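Local coordinates for jacalin-type lectin domain-containing protein (Musa acuminata, PDB 7KMU) that binds mannose-type sugars as a jacalin-related lectin, with antiviral and mitogenic activity, at residues E71-Y83 against Y107-I121. Residues are numbered along the deposited sequence; the frame is centred on the assembly and turned at random.
Sequences EYIMSMEGHVVDY and YEGTPFSIPVAEGKI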
# COMPACT_ATOMS: atom_id res chain seq x y z
N GLU B 71 -15.88 -2.88 14.58
CA GLU B 71 -15.49 -3.30 13.23
C GLU B 71 -14.69 -2.19 12.57
O GLU B 71 -15.12 -1.03 12.59
CB GLU B 71 -16.73 -3.65 12.39
CG GLU B 71 -16.40 -4.34 11.07
CD GLU B 71 -17.62 -4.67 10.24
OE1 GLU B 71 -18.71 -4.10 10.50
OE2 GLU B 71 -17.50 -5.50 9.31
N TYR B 72 -13.55 -2.54 11.98
CA TYR B 72 -12.69 -1.55 11.32
C TYR B 72 -12.18 -2.09 9.98
O TYR B 72 -12.08 -3.30 9.82
CB TYR B 72 -11.52 -1.15 12.24
CG TYR B 72 -10.61 -2.29 12.65
CD1 TYR B 72 -10.89 -3.05 13.78
CD2 TYR B 72 -9.49 -2.62 11.89
CE1 TYR B 72 -10.07 -4.12 14.15
CE2 TYR B 72 -8.66 -3.68 12.26
CZ TYR B 72 -8.95 -4.42 13.40
OH TYR B 72 -8.13 -5.46 13.77
N ILE B 73 -11.79 -1.18 9.06
CA ILE B 73 -11.25 -1.60 7.77
C ILE B 73 -9.78 -2.03 7.91
O ILE B 73 -8.95 -1.25 8.41
CB ILE B 73 -11.41 -0.49 6.69
CG1 ILE B 73 -12.89 -0.06 6.56
CG2 ILE B 73 -10.86 -0.97 5.34
CD1 ILE B 73 -13.12 1.22 5.73
N MET B 74 -9.45 -3.24 7.46
CA MET B 74 -8.06 -3.67 7.56
C MET B 74 -7.40 -3.94 6.19
O MET B 74 -6.22 -4.24 6.14
CB MET B 74 -7.85 -4.84 8.55
CG MET B 74 -8.59 -6.11 8.26
SD MET B 74 -8.51 -7.22 9.73
CE MET B 74 -6.72 -7.62 9.77
N SER B 75 -8.13 -3.77 5.08
CA SER B 75 -7.55 -3.96 3.76
C SER B 75 -8.39 -3.30 2.69
O SER B 75 -9.61 -3.17 2.83
CB SER B 75 -7.37 -5.44 3.43
OG SER B 75 -6.93 -5.64 2.10
N MET B 76 -7.72 -2.88 1.61
CA MET B 76 -8.34 -2.38 0.40
C MET B 76 -7.59 -3.00 -0.77
O MET B 76 -6.36 -3.09 -0.74
CB MET B 76 -8.32 -0.85 0.32
CG MET B 76 -8.87 -0.32 -1.02
SD MET B 76 -8.99 1.47 -1.13
CE MET B 76 -7.24 1.93 -1.38
N GLU B 77 -8.32 -3.45 -1.78
CA GLU B 77 -7.70 -3.99 -2.98
C GLU B 77 -8.54 -3.73 -4.18
O GLU B 77 -9.75 -3.56 -4.07
CB GLU B 77 -7.35 -5.48 -2.84
CG GLU B 77 -8.54 -6.40 -2.68
CD GLU B 77 -8.12 -7.74 -2.12
OE1 GLU B 77 -8.52 -8.07 -0.99
OE2 GLU B 77 -7.36 -8.46 -2.81
N GLY B 78 -7.90 -3.69 -5.32
CA GLY B 78 -8.64 -3.42 -6.54
C GLY B 78 -7.78 -3.45 -7.78
O GLY B 78 -6.65 -3.96 -7.75
N HIS B 79 -8.32 -2.89 -8.88
CA HIS B 79 -7.64 -2.82 -10.16
C HIS B 79 -7.68 -1.44 -10.75
O HIS B 79 -8.73 -0.79 -10.73
CB HIS B 79 -8.29 -3.79 -11.17
CG HIS B 79 -7.88 -5.21 -10.99
ND1 HIS B 79 -6.96 -5.80 -11.84
CD2 HIS B 79 -8.26 -6.10 -10.04
CE1 HIS B 79 -6.82 -7.05 -11.39
NE2 HIS B 79 -7.57 -7.27 -10.31
N VAL B 80 -6.54 -1.00 -11.31
CA VAL B 80 -6.43 0.24 -12.10
C VAL B 80 -6.62 -0.27 -13.53
O VAL B 80 -5.93 -1.20 -13.95
CB VAL B 80 -5.10 0.98 -11.93
CG1 VAL B 80 -5.04 2.19 -12.86
CG2 VAL B 80 -4.91 1.41 -10.48
N VAL B 81 -7.58 0.31 -14.27
CA VAL B 81 -7.94 -0.20 -15.58
C VAL B 81 -8.04 0.85 -16.65
O VAL B 81 -8.17 2.04 -16.36
CB VAL B 81 -9.31 -0.96 -15.50
CG1 VAL B 81 -9.34 -1.95 -14.34
CG2 VAL B 81 -10.51 -0.00 -15.42
N ASP B 82 -8.05 0.37 -17.91
CA ASP B 82 -8.27 1.23 -19.07
C ASP B 82 -9.76 1.08 -19.40
O ASP B 82 -10.24 -0.04 -19.61
CB ASP B 82 -7.41 0.80 -20.26
CG ASP B 82 -7.55 1.73 -21.45
OD1 ASP B 82 -8.53 1.58 -22.21
OD2 ASP B 82 -6.69 2.63 -21.60
N TYR B 83 -10.51 2.20 -19.36
CA TYR B 83 -11.94 2.19 -19.64
C TYR B 83 -12.18 3.23 -20.72
O TYR B 83 -12.18 4.43 -20.42
CB TYR B 83 -12.75 2.52 -18.37
CG TYR B 83 -14.24 2.35 -18.53
CD1 TYR B 83 -14.80 1.11 -18.81
CD2 TYR B 83 -15.10 3.43 -18.33
CE1 TYR B 83 -16.18 0.94 -18.91
CE2 TYR B 83 -16.49 3.27 -18.44
CZ TYR B 83 -17.02 2.02 -18.73
OH TYR B 83 -18.38 1.85 -18.83
N TYR B 107 -14.09 -4.72 -14.58
CA TYR B 107 -12.84 -4.58 -15.32
C TYR B 107 -11.60 -4.87 -14.49
O TYR B 107 -11.53 -4.50 -13.32
CB TYR B 107 -12.72 -3.16 -15.90
CG TYR B 107 -13.35 -2.96 -17.26
CD1 TYR B 107 -14.69 -3.25 -17.49
CD2 TYR B 107 -12.63 -2.37 -18.30
CE1 TYR B 107 -15.28 -3.02 -18.73
CE2 TYR B 107 -13.21 -2.14 -19.54
CZ TYR B 107 -14.54 -2.47 -19.75
OH TYR B 107 -15.11 -2.24 -20.98
N GLU B 108 -10.59 -5.50 -15.12
CA GLU B 108 -9.30 -5.76 -14.49
C GLU B 108 -8.18 -5.08 -15.28
O GLU B 108 -8.39 -4.64 -16.43
CB GLU B 108 -9.05 -7.27 -14.28
CG GLU B 108 -9.96 -7.87 -13.22
CD GLU B 108 -9.62 -9.25 -12.70
OE1 GLU B 108 -8.64 -9.86 -13.18
OE2 GLU B 108 -10.34 -9.73 -11.79
N GLY B 109 -7.03 -4.94 -14.65
CA GLY B 109 -5.88 -4.29 -15.26
C GLY B 109 -4.65 -4.48 -14.40
O GLY B 109 -4.12 -5.60 -14.34
N THR B 110 -4.23 -3.42 -13.70
CA THR B 110 -3.07 -3.49 -12.82
C THR B 110 -3.58 -3.58 -11.38
O THR B 110 -4.19 -2.63 -10.90
CB THR B 110 -2.13 -2.29 -13.02
OG1 THR B 110 -1.78 -2.21 -14.41
CG2 THR B 110 -0.86 -2.40 -12.20
N PRO B 111 -3.40 -4.72 -10.69
CA PRO B 111 -3.90 -4.80 -9.32
C PRO B 111 -3.11 -3.98 -8.32
O PRO B 111 -1.93 -3.70 -8.52
CB PRO B 111 -3.79 -6.29 -8.99
CG PRO B 111 -2.64 -6.76 -9.82
CD PRO B 111 -2.74 -5.97 -11.11
N PHE B 112 -3.80 -3.59 -7.25
CA PHE B 112 -3.20 -2.92 -6.10
C PHE B 112 -3.81 -3.54 -4.85
O PHE B 112 -4.96 -4.02 -4.88
CB PHE B 112 -3.39 -1.39 -6.11
CG PHE B 112 -4.81 -0.88 -6.10
CD1 PHE B 112 -5.51 -0.70 -7.29
CD2 PHE B 112 -5.45 -0.56 -4.90
CE1 PHE B 112 -6.82 -0.22 -7.28
CE2 PHE B 112 -6.77 -0.09 -4.89
CZ PHE B 112 -7.45 0.08 -6.09
N SER B 113 -3.05 -3.55 -3.76
CA SER B 113 -3.52 -4.13 -2.51
C SER B 113 -2.82 -3.49 -1.34
O SER B 113 -1.59 -3.27 -1.38
CB SER B 113 -3.30 -5.64 -2.49
OG SER B 113 -1.93 -5.98 -2.65
N ILE B 114 -3.61 -3.17 -0.29
CA ILE B 114 -3.12 -2.55 0.93
C ILE B 114 -3.52 -3.41 2.12
O ILE B 114 -4.53 -3.13 2.76
CB ILE B 114 -3.61 -1.08 1.10
CG1 ILE B 114 -3.30 -0.25 -0.13
CG2 ILE B 114 -3.02 -0.41 2.37
CD1 ILE B 114 -4.29 -0.45 -1.38
N PRO B 115 -2.76 -4.48 2.40
CA PRO B 115 -3.09 -5.31 3.57
C PRO B 115 -2.54 -4.66 4.84
O PRO B 115 -1.33 -4.51 4.98
CB PRO B 115 -2.41 -6.65 3.27
CG PRO B 115 -1.40 -6.37 2.20
CD PRO B 115 -1.57 -4.97 1.69
N VAL B 116 -3.41 -4.22 5.74
CA VAL B 116 -2.93 -3.56 6.96
C VAL B 116 -2.70 -4.65 8.02
O VAL B 116 -3.66 -5.18 8.59
CB VAL B 116 -3.85 -2.41 7.46
CG1 VAL B 116 -3.22 -1.68 8.63
CG2 VAL B 116 -4.17 -1.43 6.33
N ALA B 117 -1.42 -5.02 8.22
CA ALA B 117 -1.05 -6.05 9.21
C ALA B 117 -1.24 -5.54 10.63
O ALA B 117 -1.58 -6.32 11.53
CB ALA B 117 0.39 -6.47 8.99
N GLU B 118 -1.00 -4.24 10.85
CA GLU B 118 -1.17 -3.60 12.15
C GLU B 118 -1.68 -2.19 11.90
O GLU B 118 -1.04 -1.42 11.17
CB GLU B 118 0.16 -3.57 12.93
CG GLU B 118 -0.02 -3.26 14.41
CD GLU B 118 1.21 -3.48 15.27
OE1 GLU B 118 1.46 -2.64 16.16
OE2 GLU B 118 1.93 -4.48 15.05
N GLY B 119 -2.83 -1.89 12.47
CA GLY B 119 -3.49 -0.60 12.29
C GLY B 119 -4.80 -0.74 11.54
O GLY B 119 -5.32 -1.85 11.37
N LYS B 120 -5.33 0.40 11.07
CA LYS B 120 -6.60 0.45 10.34
C LYS B 120 -6.65 1.53 9.28
O LYS B 120 -5.91 2.52 9.34
CB LYS B 120 -7.78 0.63 11.32
CG LYS B 120 -7.77 1.95 12.09
CD LYS B 120 -9.01 2.11 12.99
CE LYS B 120 -8.87 3.35 13.84
NZ LYS B 120 -9.99 3.50 14.80
N ILE B 121 -7.56 1.36 8.32
CA ILE B 121 -7.85 2.37 7.32
C ILE B 121 -8.89 3.29 7.98
O ILE B 121 -9.95 2.82 8.45
CB ILE B 121 -8.34 1.72 6.01
CG1 ILE B 121 -7.13 1.17 5.25
CG2 ILE B 121 -9.16 2.72 5.14
CD1 ILE B 121 -7.42 0.18 4.12
O HOH W 1 -11.86 1.53 9.89
O HOH W 2 -7.44 -2.52 -18.11
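Val80 and Thr110 exchange two backbone hydrogen bonds, as do Gly78 and Phe112, which fixes strands 73-83 and 110-116 as antiparallel neighbours. Val80 N to Thr110 O (2.9 Å) is almost straight at the hydrogen. Ile114 N reaches Met76 O at 2.8 Å; the return bond from Met76 N to Ile114 O is weak. Past the corner at Ala117, Ile121 N bonds to Ile73 O (3.0 Å), and a water links Ile73 N to Ile121 O.

The imidazole of His79 is gripped three ways. His79 ND1 accepts the N-H of Gly109, 2.9 Å from Gly109 N, with the donor tilted 29° out of the ring plane. Glu108 CG sits 3.7 Å above one face of the His79 ring, over the centre; the carboxylate lies 12° from parallel with the imidazole plane, while its OE2 forms a salt bridge with Lys91 NZ. Pro111 CB covers the opposite face nearer the rim.

Phe112, with CG between its backbone N and carbonyl carbon, takes the Gly78 backbone across one ring face: Gly78 N lies over the centre, and Gly78 CA makes a CH-pi contact 4.0 Å from the Phe112 centroid. Tyr83 presents its CD1 edge to the face of Tyr107, a T-shaped pair with planes at 83°.

Among apolar chains, Met76 CE meets Ile114 CD1 at 3.8 Å, beside Trp10 of the same chain.

In this beta-prism of three four-stranded antiparallel sheets, strand 73-83 lies between strand 86-96 and strand 110-116, outermost within this chain; Ile121 belongs to the next sheet, with strand 132-140, and Pro111 packs on Pro111 of the second subunit.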